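Local coordinates for DNA/RNA-binding protein Alba (Thermoplasma volcanium, PDB 4Z9E) that probably binds double-stranded DNA tightly but without sequence preference, and helps compact the archaeal chromosome, at residues S42-V47 with I83-S88. Residues are numbered along the deposited sequence; the frame is centred on the assembly and turned at random.
Sequences SKAVDV and IEITLS
I83 and I85, on the inner face of a strand, reach A44 and V45 on the helix that packs against it, a worked example of a helix packed on a sheet through branched side chains. The delta methyl of I85 comes up against the helix backbone: I85 CD1 lies 3.9 Å from A44 O and 4.4 Å from A44 CB. Its CG1 stands anti to the carbonyl carbon (chi1 -52°), and CD1 continues from there in an extended branch. I83 divides its two branches between the same helical residues. CG2 of I83 meets A44 CB at 4.2 Å, while I83 CD1 touches V45 CG2 at 4.4 Å. The side-chain contacts are thus apolar and fairly light, with 134 Å² buried in total, and the CB of A44 is the side chain that both isoleucines touch.

Segments 42-47 and 83-88 run almost parallel, 7° apart, with axes 9.5 Å apart at their closest. Backbone hydrogen bonds to A36 and I34 fix I83 and I85 within the sheet, where strand 80-88 lies between strands 31-37 and 60-69. A44 also packs on A36 of strand 31-37, and I83 on L66 of strand 60-69. Beside helix 41-55 lies helix 14-25, met by V47 through T14 and Y17, while V45 packs on S81 and I85 on L66 of the second subunit, so this Alba-family core reaches the interface between the two subunits.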
ATOM      1  N   SER A  42      -0.857  -3.008   5.208  1.00 44.79           N
ATOM      2  CA  SER A  42      -0.212  -2.089   6.136  1.00 47.77           C
ATOM      3  C   SER A  42       1.112  -2.631   6.652  1.00 48.56           C
ATOM      4  O   SER A  42       2.121  -1.925   6.718  1.00 49.56           O
ATOM      5  CB  SER A  42      -1.141  -1.832   7.318  1.00 43.60           C
ATOM      6  OG  SER A  42      -2.075  -0.847   6.968  1.00 51.09           O
ATOM      7  N   LYS A  43       1.084  -3.882   7.075  1.00 46.74           N
ATOM      8  CA  LYS A  43       2.262  -4.498   7.634  1.00 49.93           C
ATOM      9  C   LYS A  43       3.367  -4.691   6.578  1.00 49.62           C
ATOM     10  O   LYS A  43       4.543  -4.526   6.882  1.00 49.78           O
ATOM     11  CB  LYS A  43       1.878  -5.815   8.302  1.00 50.68           C
ATOM     12  CG  LYS A  43       3.016  -6.503   9.030  1.00 54.56           C
ATOM     13  CD  LYS A  43       2.663  -7.925   9.438  1.00 56.64           C
ATOM     14  CE  LYS A  43       1.987  -7.976  10.782  1.00 54.52           C
ATOM     15  NZ  LYS A  43       1.949  -9.395  11.227  1.00 58.06           N
ATOM     16  N   ALA A  44       3.005  -5.036   5.347  1.00 46.47           N
ATOM     17  CA  ALA A  44       4.008  -5.162   4.293  1.00 43.20           C
ATOM     18  C   ALA A  44       4.750  -3.842   4.084  1.00 41.00           C
ATOM     19  O   ALA A  44       5.959  -3.836   3.881  1.00 42.62           O
ATOM     20  CB  ALA A  44       3.385  -5.646   2.988  1.00 37.00           C
ATOM     21  N   VAL A  45       4.022  -2.734   4.087  1.00 43.04           N
ATOM     22  CA  VAL A  45       4.635  -1.400   3.970  1.00 42.26           C
ATOM     23  C   VAL A  45       5.585  -1.141   5.134  1.00 40.19           C
ATOM     24  O   VAL A  45       6.725  -0.749   4.904  1.00 44.78           O
ATOM     25  CB  VAL A  45       3.593  -0.260   3.854  1.00 44.79           C
ATOM     26  CG1 VAL A  45       4.286   1.100   3.784  1.00 43.48           C
ATOM     27  CG2 VAL A  45       2.751  -0.438   2.591  1.00 43.25           C
ATOM     28  N   ASP A  46       5.132  -1.386   6.363  1.00 38.86           N
ATOM     29  CA  ASP A  46       6.020  -1.375   7.540  1.00 44.54           C
ATOM     30  C   ASP A  46       7.316  -2.183   7.348  1.00 47.10           C
ATOM     31  O   ASP A  46       8.420  -1.667   7.622  1.00 50.33           O
ATOM     32  CB  ASP A  46       5.310  -1.890   8.811  1.00 47.05           C
ATOM     33  CG  ASP A  46       4.137  -1.008   9.268  1.00 61.41           C
ATOM     34  OD1 ASP A  46       3.985   0.171   8.835  1.00 60.11           O
ATOM     35  OD2 ASP A  46       3.346  -1.522  10.099  1.00 64.46           O
ATOM     36  N   VAL A  47       7.186  -3.444   6.909  1.00 45.09           N
ATOM     37  CA  VAL A  47       8.342  -4.311   6.725  1.00 43.24           C
ATOM     38  C   VAL A  47       9.353  -3.642   5.830  1.00 43.62           C
ATOM     39  O   VAL A  47      10.521  -3.572   6.170  1.00 50.69           O
ATOM     40  CB  VAL A  47       7.971  -5.694   6.149  1.00 40.52           C
ATOM     41  CG1 VAL A  47       9.194  -6.410   5.593  1.00 33.67           C
ATOM     42  CG2 VAL A  47       7.283  -6.534   7.210  1.00 38.91           C
ATOM     43  N   ILE A  83      -0.659  -6.156  -2.578  1.00 45.78           N
ATOM     44  CA  ILE A  83       0.496  -5.328  -2.905  1.00 45.79           C
ATOM     45  C   ILE A  83       1.676  -6.252  -3.111  1.00 47.22           C
ATOM     46  O   ILE A  83       1.780  -7.298  -2.473  1.00 45.32           O
ATOM     47  CB  ILE A  83       0.783  -4.239  -1.848  1.00 40.10           C
ATOM     48  CG1 ILE A  83       1.872  -3.279  -2.327  1.00 44.81           C
ATOM     49  CG2 ILE A  83       1.215  -4.864  -0.544  1.00 44.55           C
ATOM     50  CD1 ILE A  83       2.059  -2.048  -1.453  1.00 41.81           C
ATOM     51  N   GLU A  84       2.528  -5.860  -4.047  1.00 49.45           N
ATOM     52  CA  GLU A  84       3.782  -6.517  -4.305  1.00 52.75           C
ATOM     53  C   GLU A  84       4.796  -5.387  -4.325  1.00 52.09           C
ATOM     54  O   GLU A  84       4.665  -4.452  -5.130  1.00 52.06           O
ATOM     55  CB  GLU A  84       3.713  -7.237  -5.647  1.00 59.91           C
ATOM     56  CG  GLU A  84       4.995  -7.881  -6.135  1.00 73.05           C
ATOM     57  CD  GLU A  84       4.871  -8.427  -7.563  1.00 89.52           C
ATOM     58  OE1 GLU A  84       3.839  -9.080  -7.881  1.00 97.08           O
ATOM     59  OE2 GLU A  84       5.803  -8.206  -8.377  1.00 90.76           O
ATOM     60  N   ILE A  85       5.762  -5.448  -3.402  1.00 53.24           N
ATOM     61  CA  ILE A  85       6.853  -4.457  -3.293  1.00 53.33           C
ATOM     62  C   ILE A  85       8.199  -5.109  -3.628  1.00 56.59           C
ATOM     63  O   ILE A  85       8.614  -6.090  -2.982  1.00 58.92           O
ATOM     64  CB  ILE A  85       6.943  -3.829  -1.878  1.00 51.88           C
ATOM     65  CG1 ILE A  85       5.598  -3.280  -1.419  1.00 51.42           C
ATOM     66  CG2 ILE A  85       7.965  -2.707  -1.833  1.00 48.87           C
ATOM     67  CD1 ILE A  85       5.507  -3.092   0.084  1.00 45.82           C
ATOM     68  N   THR A  86       8.874  -4.560  -4.634  1.00 56.51           N
ATOM     69  CA  THR A  86      10.186  -5.042  -5.059  1.00 57.57           C
ATOM     70  C   THR A  86      11.291  -4.146  -4.517  1.00 50.16           C
ATOM     71  O   THR A  86      11.307  -2.962  -4.806  1.00 57.12           O
ATOM     72  CB  THR A  86      10.303  -5.077  -6.604  1.00 54.71           C
ATOM     73  OG1 THR A  86       9.257  -5.888  -7.124  1.00 57.41           O
ATOM     74  CG2 THR A  86      11.638  -5.652  -7.059  1.00 51.69           C
ATOM     75  N   LEU A  87      12.228  -4.728  -3.776  1.00 52.67           N
ATOM     76  CA  LEU A  87      13.403  -3.995  -3.320  1.00 56.08           C
ATOM     77  C   LEU A  87      14.692  -4.443  -4.008  1.00 60.39           C
ATOM     78  O   LEU A  87      14.824  -5.619  -4.412  1.00 59.12           O
ATOM     79  CB  LEU A  87      13.550  -4.180  -1.815  1.00 56.79           C
ATOM     80  CG  LEU A  87      12.385  -3.756  -0.915  1.00 58.26           C
ATOM     81  CD1 LEU A  87      12.689  -4.091   0.543  1.00 57.44           C
ATOM     82  CD2 LEU A  87      12.120  -2.263  -1.069  1.00 56.35           C
ATOM     83  N   SER A  88      15.644  -3.520  -4.125  1.00 59.54           N
ATOM     84  CA  SER A  88      17.006  -3.883  -4.546  1.00 66.04           C
ATOM     85  C   SER A  88      18.109  -2.983  -3.963  1.00 68.06           C
ATOM     86  O   SER A  88      17.814  -2.058  -3.206  1.00 60.58           O
ATOM     87  CB  SER A  88      17.105  -3.880  -6.063  1.00 68.96           C
ATOM     88  OG  SER A  88      17.038  -2.551  -6.547  1.00 75.03           O
TER